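Local coordinates for sister chromatid cohesion protein (Chaetomium thermophilum, PDB 5T8V), which probably helps load cohesin onto chromatin as a member of the SCC2/Nipped-B family, this chain being the C-terminal HEAT-repeat fragment of the loader, at residues S301-P305 and V306-I310; Y381-K384 and F385-N388; D442-S445 and I446-N450. All blocks are in the same frame, centred on the assembly; numbering follows the deposited sequence.

All three contacts are local ones within a HEAT-repeat chain that is mostly helix. The touching residues of contact 1 are all buried and mark the passage from strand 302-303 into helix 305-315. Contact 2, partly buried, lies inside the long helix 357-391, with aliphatic side chains on its covered flank and polar ones on the exposed side. Contact 3 is a surface start to helix 446-474. Contacts 1 and 2 touch, I310 CG2 lying 3.7 Å from V382 CG2, and both pack on helix 272-282; contacts 2 and 3 come no nearer than about 7 Å between nearest atoms. Contacts 1 and 3 both begin helices, but a serine hydroxyl caps only the exposed one.

Contact 1: residues S301-P305 and V306-I310; sequences SSIQP and VSALI
I303 and A308 meet where a short strand gives way to a helix: the terminal methyl CD1 of I303 lies 3.7 Å from the CB of A308. CG1 of I303 sits between the backbone N and the carbonyl carbon (chi1 51°), and the chain then runs out extended to carry CD1 over to the first turn. Q304 occupies the N-cap position. Its carbonyl oxygen faces the start of the helix and receives two weak bonds, from S307 N at 2.9 Å with a bent N-H...O angle of 125° and from A308 N at 3.4 Å. The first regular bond follows one residue on, L309 N to P305 O at 2.9 Å. P305 is the first residue of the helix, where the lack of an N-H on its ring costs no helical bond. The tightly packed part runs from I303 to I310, all buried among three helices. Within it the side chain of Q304 runs beside that of V306 and points the same way, CG of Q304 3.8 Å from CG1 of V306. CG of Q304 also comes to 3.3 Å from OG of S307. That hydroxyl is hydrogen-bonded to D411, whose same carboxylate oxygen also takes the backbone N of Q304, so one acidic group ties the cap to the first turn. The loose side is the strand end, where S301 and S302 are partly open to solvent. I303 pairs through its backbone with F295 in the two-stranded antiparallel sheet of 295-296 and 302-303. Helix 402-414 lies against I303, Q304 and S307, helix 247-267 against P305, A308 and L309, and helix 272-282 against V306, L309 and I310.

Contact 2: residues Y381-K384 and F385-N388; sequences YVIK and FIVN
Two successive turns near the C-terminal end of the long helix 357-391 make this contact, in which I383 meets I386 and V387 along one flank. The terminal methyls of the isoleucines, I383 CD1 and I386 CD1, lie 4.1 Å apart, their side chains crossing at a slant. One residue further along, I383 CG2 and V387 CG2 stand 4.0 Å apart. CG2 of I383 is anti to its backbone N, while CG2 of V387 lies beside its own N (chi1 177° places CG1 anti instead), which brings this methyl to the CG2 of I383. I383 thus joins I386 and V387, its i+3 and i+4 neighbours, in an aliphatic patch. The helix belongs to a chain built largely of helices and described as HEAT-repeat, and this patch faces its neighbours. Helix 423-440 covers I383 and V387 through L427, L431 and M435, helix 272-282 meets V382 and F385 through I276, L280 and T281, and Y401 touches both F385 and I386. Regular main-chain bonds hold the turns in step: F385 N to Y381 O at 3.0 Å, I386 N to V382 O at 3.0 Å and V387 N to I383 O at 2.9 Å. K384 and N388 lie on the exposed side, and OD1 of N388 is hydrogen-bonded to ND2 of N392.

Contact 3: residues D442-S445 and I446-N450; sequences DKSS and IMAKN
S445 caps the helix that begins at I446: its OG accepts the N-H of A448 at 3.2 Å, with an N-H...O angle of 155°. The hydroxyl is placed there by a chi1 of 64°, which sets OG between the backbone N and the carbonyl carbon and turns it onto the first turn, 3.3 Å from CB of A448. The same residue offers its carbonyl oxygen to K449 N at 3.1 Å. S445 thus holds two consecutive N-H groups, one by its side chain and one by its main chain. Around this cap, S444 directs its hydroxyl at the methyl of A448, OG to CB 3.7 Å. The extended aliphatic part of K449 reaches back past the loop carbonyls, its CG 3.4 Å from O of S445 and its CE 3.6 Å from O of S444. A bend at the last torsion then leads NZ to the carbonyl oxygen of N441, with which it hydrogen-bonds. OD1 of D442, poorly ordered, lies 4.8 Å from NZ of K449, near but not in contact; any electrostatic effect would be weak. Residues 442-445 lie in the largely exposed loop between helix 423-440 and helix 446-474, and beyond the cap I446 and N450 rest on Q625 of a loop that precedes helix 628-642.

Contact 1: residues S301-P305 and V306-I310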
ATOM      1  N   SER A 301      19.772  -2.743  26.852  1.00 35.12           N
ATOM      2  CA  SER A 301      18.408  -2.310  26.591  1.00 34.90           C
ATOM      3  C   SER A 301      17.640  -2.173  27.907  1.00 33.80           C
ATOM      4  O   SER A 301      18.154  -2.446  28.996  1.00 32.18           O
ATOM      5  CB  SER A 301      17.714  -3.287  25.645  1.00 34.18           C
ATOM      6  OG  SER A 301      17.696  -4.595  26.188  1.00 32.57           O
ATOM      7  N   SER A 302      16.383  -1.747  27.797  1.00 44.06           N
ATOM      8  CA  SER A 302      15.565  -1.459  28.965  1.00 43.46           C
ATOM      9  C   SER A 302      14.126  -1.881  28.712  1.00 41.87           C
ATOM     10  O   SER A 302      13.599  -1.699  27.610  1.00 42.73           O
ATOM     11  CB  SER A 302      15.615   0.031  29.316  1.00 47.28           C
ATOM     12  OG  SER A 302      16.954   0.469  29.463  1.00 50.43           O
ATOM     13  N   ILE A 303      13.503  -2.449  29.744  1.00 29.25           N
ATOM     14  CA  ILE A 303      12.098  -2.828  29.726  1.00 26.72           C
ATOM     15  C   ILE A 303      11.463  -2.318  31.011  1.00 25.61           C
ATOM     16  O   ILE A 303      12.148  -1.990  31.980  1.00 25.12           O
ATOM     17  CB  ILE A 303      11.903  -4.355  29.597  1.00 24.24           C
ATOM     18  CG1 ILE A 303      12.745  -5.085  30.648  1.00 23.10           C
ATOM     19  CG2 ILE A 303      12.264  -4.815  28.192  1.00 24.75           C
ATOM     20  CD1 ILE A 303      12.491  -6.574  30.718  1.00 21.67           C
ATOM     21  N   GLN A 304      10.138  -2.245  31.008  1.00 28.14           N
ATOM     22  CA  GLN A 304       9.480  -1.879  32.255  1.00 29.10           C
ATOM     23  C   GLN A 304       9.452  -3.083  33.197  1.00 27.03           C
ATOM     24  O   GLN A 304       9.296  -4.220  32.745  1.00 24.99           O
ATOM     25  CB  GLN A 304       8.062  -1.368  32.001  1.00 31.94           C
ATOM     26  CG  GLN A 304       7.193  -2.263  31.151  1.00 34.18           C
ATOM     27  CD  GLN A 304       5.772  -1.746  31.037  1.00 38.89           C
ATOM     28  OE1 GLN A 304       5.340  -0.902  31.821  1.00 40.77           O
ATOM     29  NE2 GLN A 304       5.039  -2.248  30.050  1.00 40.46           N
ATOM     30  N   PRO A 305       9.601  -2.861  34.507  1.00 30.10           N
ATOM     31  CA  PRO A 305       9.817  -3.999  35.418  1.00 28.07           C
ATOM     32  C   PRO A 305       8.680  -5.004  35.422  1.00 27.16           C
ATOM     33  O   PRO A 305       8.924  -6.198  35.645  1.00 26.66           O
ATOM     34  CB  PRO A 305       9.976  -3.317  36.784  1.00 28.68           C
ATOM     35  CG  PRO A 305       9.231  -2.040  36.653  1.00 30.76           C
ATOM     36  CD  PRO A 305       9.438  -1.594  35.237  1.00 31.99           C
ATOM     37  N   VAL A 306       7.443  -4.567  35.187  1.00 25.67           N
ATOM     38  CA  VAL A 306       6.331  -5.509  35.137  1.00 25.04           C
ATOM     39  C   VAL A 306       6.552  -6.532  34.030  1.00 25.05           C
ATOM     40  O   VAL A 306       6.243  -7.718  34.192  1.00 25.45           O
ATOM     41  CB  VAL A 306       4.998  -4.760  34.960  1.00 26.44           C
ATOM     42  CG1 VAL A 306       4.981  -3.988  33.644  1.00 28.75           C
ATOM     43  CG2 VAL A 306       3.826  -5.728  35.037  1.00 25.64           C
ATOM     44  N   SER A 307       7.085  -6.094  32.887  1.00 22.77           N
ATOM     45  CA  SER A 307       7.392  -7.032  31.812  1.00 20.86           C
ATOM     46  C   SER A 307       8.385  -8.086  32.286  1.00 18.73           C
ATOM     47  O   SER A 307       8.170  -9.292  32.106  1.00 18.61           O
ATOM     48  CB  SER A 307       7.945  -6.278  30.602  1.00 22.10           C
ATOM     49  OG  SER A 307       6.994  -5.365  30.078  1.00 23.91           O
ATOM     50  N   ALA A 308       9.477  -7.641  32.911  1.00 17.04           N
ATOM     51  CA  ALA A 308      10.472  -8.574  33.426  1.00 16.25           C
ATOM     52  C   ALA A 308       9.845  -9.569  34.392  1.00 15.56           C
ATOM     53  O   ALA A 308      10.162 -10.765  34.357  1.00 14.88           O
ATOM     54  CB  ALA A 308      11.602  -7.808  34.110  1.00 16.70           C
ATOM     55  N   LEU A 309       8.951  -9.099  35.264  1.00 18.23           N
ATOM     56  CA  LEU A 309       8.329 -10.001  36.227  1.00 17.48           C
ATOM     57  C   LEU A 309       7.424 -11.005  35.527  1.00 16.26           C
ATOM     58  O   LEU A 309       7.484 -12.204  35.807  1.00 16.20           O
ATOM     59  CB  LEU A 309       7.541  -9.214  37.274  1.00 19.03           C
ATOM     60  CG  LEU A 309       6.755 -10.092  38.257  1.00 19.38           C
ATOM     61  CD1 LEU A 309       7.694 -11.000  39.042  1.00 18.55           C
ATOM     62  CD2 LEU A 309       5.923  -9.247  39.195  1.00 21.04           C
ATOM     63  N   ILE A 310       6.565 -10.530  34.623  1.00 15.84           N
ATOM     64  CA  ILE A 310       5.698 -11.430  33.863  1.00 15.63           C
ATOM     65  C   ILE A 310       6.522 -12.544  33.233  1.00 14.87           C
ATOM     66  O   ILE A 310       6.253 -13.738  33.428  1.00 14.48           O
ATOM     67  CB  ILE A 310       4.916 -10.637  32.800  1.00 16.34           C
ATOM     68  CG1 ILE A 310       3.883  -9.719  33.461  1.00 20.79           C
ATOM     69  CG2 ILE A 310       4.249 -11.575  31.790  1.00 16.12           C
ATOM     70  CD1 ILE A 310       2.715 -10.440  34.123  1.00 17.26           C
TER

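Contact 2: residues Y381-K384 and F385-N388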
ATOM      1  N   TYR A 381      -2.289 -17.396  30.328  1.00 14.29           N
ATOM      2  CA  TYR A 381      -2.915 -16.504  31.301  1.00 15.90           C
ATOM      3  C   TYR A 381      -2.634 -15.051  30.940  1.00 16.11           C
ATOM      4  O   TYR A 381      -3.555 -14.232  30.796  1.00 16.76           O
ATOM      5  CB  TYR A 381      -2.407 -16.800  32.718  1.00 16.20           C
ATOM      6  CG  TYR A 381      -2.770 -18.161  33.279  1.00 18.77           C
ATOM      7  CD1 TYR A 381      -3.904 -18.838  32.857  1.00 20.70           C
ATOM      8  CD2 TYR A 381      -1.974 -18.765  34.248  1.00 18.64           C
ATOM      9  CE1 TYR A 381      -4.234 -20.080  33.380  1.00 20.70           C
ATOM     10  CE2 TYR A 381      -2.294 -20.005  34.771  1.00 18.32           C
ATOM     11  CZ  TYR A 381      -3.424 -20.657  34.335  1.00 18.77           C
ATOM     12  OH  TYR A 381      -3.746 -21.891  34.853  1.00 18.45           O
ATOM     13  N   VAL A 382      -1.353 -14.722  30.757  1.00 14.44           N
ATOM     14  CA  VAL A 382      -0.977 -13.345  30.439  1.00 14.63           C
ATOM     15  C   VAL A 382      -1.689 -12.876  29.172  1.00 14.95           C
ATOM     16  O   VAL A 382      -2.431 -11.883  29.178  1.00 16.02           O
ATOM     17  CB  VAL A 382       0.550 -13.225  30.299  1.00 13.90           C
ATOM     18  CG1 VAL A 382       0.948 -11.792  29.966  1.00 14.30           C
ATOM     19  CG2 VAL A 382       1.244 -13.688  31.571  1.00 13.80           C
ATOM     20  N   ILE A 383      -1.472 -13.591  28.064  1.00 14.21           N
ATOM     21  CA  ILE A 383      -1.954 -13.121  26.766  1.00 14.54           C
ATOM     22  C   ILE A 383      -3.473 -12.995  26.771  1.00 15.82           C
ATOM     23  O   ILE A 383      -4.035 -11.992  26.311  1.00 16.73           O
ATOM     24  CB  ILE A 383      -1.463 -14.059  25.648  1.00 13.67           C
ATOM     25  CG1 ILE A 383       0.069 -14.077  25.608  1.00 12.59           C
ATOM     26  CG2 ILE A 383      -2.034 -13.651  24.295  1.00 14.21           C
ATOM     27  CD1 ILE A 383       0.719 -12.717  25.383  1.00 12.71           C
ATOM     28  N   LYS A 384      -4.160 -14.013  27.287  1.00 16.09           N
ATOM     29  CA  LYS A 384      -5.613 -13.951  27.387  1.00 17.50           C
ATOM     30  C   LYS A 384      -6.052 -12.707  28.141  1.00 18.58           C
ATOM     31  O   LYS A 384      -6.968 -11.995  27.713  1.00 19.80           O
ATOM     32  CB  LYS A 384      -6.152 -15.209  28.068  1.00 17.73           C
ATOM     33  CG  LYS A 384      -6.351 -16.383  27.123  1.00 17.55           C
ATOM     34  CD  LYS A 384      -6.371 -17.715  27.865  1.00 19.84           C
ATOM     35  CE  LYS A 384      -7.533 -17.816  28.845  1.00 23.22           C
ATOM     36  NZ  LYS A 384      -7.406 -19.013  29.729  1.00 24.37           N
ATOM     37  N   PHE A 385      -5.400 -12.412  29.267  1.00 21.79           N
ATOM     38  CA  PHE A 385      -5.803 -11.239  30.034  1.00 24.48           C
ATOM     39  C   PHE A 385      -5.623  -9.960  29.220  1.00 25.91           C
ATOM     40  O   PHE A 385      -6.579  -9.198  29.012  1.00 28.95           O
ATOM     41  CB  PHE A 385      -5.018 -11.164  31.342  1.00 24.87           C
ATOM     42  CG  PHE A 385      -5.529 -10.118  32.284  1.00 27.81           C
ATOM     43  CD1 PHE A 385      -6.685 -10.336  33.015  1.00 28.71           C
ATOM     44  CD2 PHE A 385      -4.864  -8.914  32.434  1.00 28.78           C
ATOM     45  CE1 PHE A 385      -7.165  -9.373  33.881  1.00 30.45           C
ATOM     46  CE2 PHE A 385      -5.339  -7.949  33.302  1.00 30.54           C
ATOM     47  CZ  PHE A 385      -6.491  -8.180  34.024  1.00 31.54           C
ATOM     48  N   ILE A 386      -4.402  -9.715  28.729  1.00 20.25           N
ATOM     49  CA  ILE A 386      -4.108  -8.406  28.152  1.00 20.60           C
ATOM     50  C   ILE A 386      -4.874  -8.195  26.849  1.00 21.18           C
ATOM     51  O   ILE A 386      -5.341  -7.085  26.570  1.00 22.48           O
ATOM     52  CB  ILE A 386      -2.591  -8.211  27.961  1.00 20.74           C
ATOM     53  CG1 ILE A 386      -1.985  -9.317  27.091  1.00 20.56           C
ATOM     54  CG2 ILE A 386      -1.902  -8.135  29.324  1.00 20.38           C
ATOM     55  CD1 ILE A 386      -0.527  -9.054  26.705  1.00 20.00           C
ATOM     56  N   VAL A 387      -5.020  -9.238  26.030  1.00 19.26           N
ATOM     57  CA  VAL A 387      -5.834  -9.095  24.824  1.00 20.07           C
ATOM     58  C   VAL A 387      -7.293  -8.885  25.202  1.00 21.77           C
ATOM     59  O   VAL A 387      -7.966  -7.977  24.694  1.00 23.17           O
ATOM     60  CB  VAL A 387      -5.667 -10.317  23.901  1.00 19.10           C
ATOM     61  CG1 VAL A 387      -6.572 -10.189  22.675  1.00 20.19           C
ATOM     62  CG2 VAL A 387      -4.217 -10.463  23.468  1.00 17.62           C
ATOM     63  N   ASN A 388      -7.798  -9.723  26.109  1.00 22.36           N
ATOM     64  CA  ASN A 388      -9.183  -9.617  26.545  1.00 24.08           C
ATOM     65  C   ASN A 388      -9.538  -8.182  26.905  1.00 25.58           C
ATOM     66  O   ASN A 388     -10.467  -7.599  26.339  1.00 27.13           O
ATOM     67  CB  ASN A 388      -9.434 -10.533  27.739  1.00 23.96           C
ATOM     68  CG  ASN A 388     -10.790 -10.296  28.368  1.00 27.36           C
ATOM     69  OD1 ASN A 388     -11.805 -10.219  27.673  1.00 27.19           O
ATOM     70  ND2 ASN A 388     -10.810 -10.151  29.689  1.00 29.57           N
TER

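Contact 3: residues D442-S445 and I446-N450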
ATOM      1  N   ASP A 442     -14.204 -14.866  10.205  1.00 75.18           N
ATOM      2  CA  ASP A 442     -14.924 -13.703   9.700  1.00 78.09           C
ATOM      3  C   ASP A 442     -15.983 -13.193  10.666  1.00 77.09           C
ATOM      4  O   ASP A 442     -16.479 -12.078  10.473  1.00 77.46           O
ATOM      5  CB  ASP A 442     -15.569 -14.032   8.352  1.00 84.24           C
ATOM      6  CG  ASP A 442     -14.548 -14.189   7.241  1.00 85.70           C
ATOM      7  OD1 ASP A 442     -13.414 -14.631   7.530  1.00 83.91           O
ATOM      8  OD2 ASP A 442     -14.876 -13.866   6.078  1.00 87.30           O
ATOM      9  N   LYS A 443     -16.340 -13.964  11.691  1.00 74.06           N
ATOM     10  CA  LYS A 443     -17.257 -13.484  12.724  1.00 74.71           C
ATOM     11  C   LYS A 443     -16.540 -12.685  13.806  1.00 71.06           C
ATOM     12  O   LYS A 443     -16.825 -12.840  14.995  1.00 71.82           O
ATOM     13  CB  LYS A 443     -18.014 -14.665  13.330  1.00 76.57           C
ATOM     14  CG  LYS A 443     -17.138 -15.695  14.034  1.00 75.27           C
ATOM     15  CD  LYS A 443     -17.981 -16.782  14.696  1.00 75.93           C
ATOM     16  CE  LYS A 443     -18.041 -18.049  13.851  1.00 76.27           C
ATOM     17  NZ  LYS A 443     -18.886 -19.104  14.481  1.00 77.31           N
ATOM     18  N   SER A 444     -15.605 -11.822  13.413  1.00 50.57           N
ATOM     19  CA  SER A 444     -14.786 -11.054  14.338  1.00 45.70           C
ATOM     20  C   SER A 444     -14.971  -9.566  14.075  1.00 43.21           C
ATOM     21  O   SER A 444     -15.150  -9.139  12.930  1.00 44.53           O
ATOM     22  CB  SER A 444     -13.306 -11.434  14.205  1.00 43.69           C
ATOM     23  OG  SER A 444     -12.547 -10.919  15.283  1.00 43.06           O
ATOM     24  N   SER A 445     -14.919  -8.778  15.146  1.00 34.89           N
ATOM     25  CA  SER A 445     -15.216  -7.358  15.056  1.00 36.34           C
ATOM     26  C   SER A 445     -14.125  -6.623  14.278  1.00 35.52           C
ATOM     27  O   SER A 445     -13.041  -7.149  14.014  1.00 33.59           O
ATOM     28  CB  SER A 445     -15.364  -6.752  16.451  1.00 36.31           C
ATOM     29  OG  SER A 445     -14.145  -6.815  17.167  1.00 33.96           O
ATOM     30  N   ILE A 446     -14.431  -5.377  13.908  1.00 41.65           N
ATOM     31  CA  ILE A 446     -13.472  -4.558  13.175  1.00 41.41           C
ATOM     32  C   ILE A 446     -12.343  -4.112  14.096  1.00 40.39           C
ATOM     33  O   ILE A 446     -11.176  -4.073  13.692  1.00 38.95           O
ATOM     34  CB  ILE A 446     -14.183  -3.355  12.529  1.00 43.83           C
ATOM     35  CG1 ILE A 446     -15.357  -3.819  11.657  1.00 46.05           C
ATOM     36  CG2 ILE A 446     -13.198  -2.525  11.707  1.00 43.11           C
ATOM     37  CD1 ILE A 446     -14.972  -4.773  10.532  1.00 45.31           C
ATOM     38  N   MET A 447     -12.670  -3.759  15.338  1.00 56.84           N
ATOM     39  CA  MET A 447     -11.635  -3.395  16.299  1.00 56.29           C
ATOM     40  C   MET A 447     -10.633  -4.529  16.475  1.00 52.08           C
ATOM     41  O   MET A 447      -9.416  -4.303  16.473  1.00 49.74           O
ATOM     42  CB  MET A 447     -12.286  -3.032  17.634  1.00 59.29           C
ATOM     43  CG  MET A 447     -11.310  -2.751  18.769  1.00 60.34           C
ATOM     44  SD  MET A 447     -12.145  -2.264  20.294  1.00 64.02           S
ATOM     45  CE  MET A 447     -13.163  -3.705  20.621  1.00 64.29           C
ATOM     46  N   ALA A 448     -11.129  -5.763  16.608  1.00 30.53           N
ATOM     47  CA  ALA A 448     -10.248  -6.901  16.843  1.00 28.32           C
ATOM     48  C   ALA A 448      -9.384  -7.194  15.622  1.00 27.50           C
ATOM     49  O   ALA A 448      -8.186  -7.474  15.757  1.00 25.72           O
ATOM     50  CB  ALA A 448     -11.075  -8.127  17.226  1.00 28.43           C
ATOM     51  N   LYS A 449      -9.967  -7.141  14.423  1.00 41.00           N
ATOM     52  CA  LYS A 449      -9.182  -7.357  13.212  1.00 39.78           C
ATOM     53  C   LYS A 449      -8.109  -6.286  13.063  1.00 37.47           C
ATOM     54  O   LYS A 449      -6.947  -6.589  12.771  1.00 37.15           O
ATOM     55  CB  LYS A 449     -10.094  -7.372  11.985  1.00 43.26           C
ATOM     56  CG  LYS A 449     -10.933  -8.631  11.833  1.00 44.89           C
ATOM     57  CD  LYS A 449     -11.734  -8.597  10.534  1.00 47.44           C
ATOM     58  CE  LYS A 449     -12.647  -9.807  10.395  1.00 48.64           C
ATOM     59  NZ  LYS A 449     -11.884 -11.086  10.337  1.00 48.03           N
ATOM     60  N   ASN A 450      -8.485  -5.021  13.259  1.00 29.30           N
ATOM     61  CA  ASN A 450      -7.524  -3.931  13.126  1.00 29.18           C
ATOM     62  C   ASN A 450      -6.376  -4.091  14.111  1.00 27.18           C
ATOM     63  O   ASN A 450      -5.203  -3.950  13.746  1.00 26.23           O
ATOM     64  CB  ASN A 450      -8.228  -2.592  13.333  1.00 31.25           C
ATOM     65  CG  ASN A 450      -9.279  -2.328  12.286  1.00 33.47           C
ATOM     66  OD1 ASN A 450      -9.485  -3.136  11.383  1.00 33.49           O
ATOM     67  ND2 ASN A 450      -9.962  -1.197  12.403  1.00 35.53           N
TER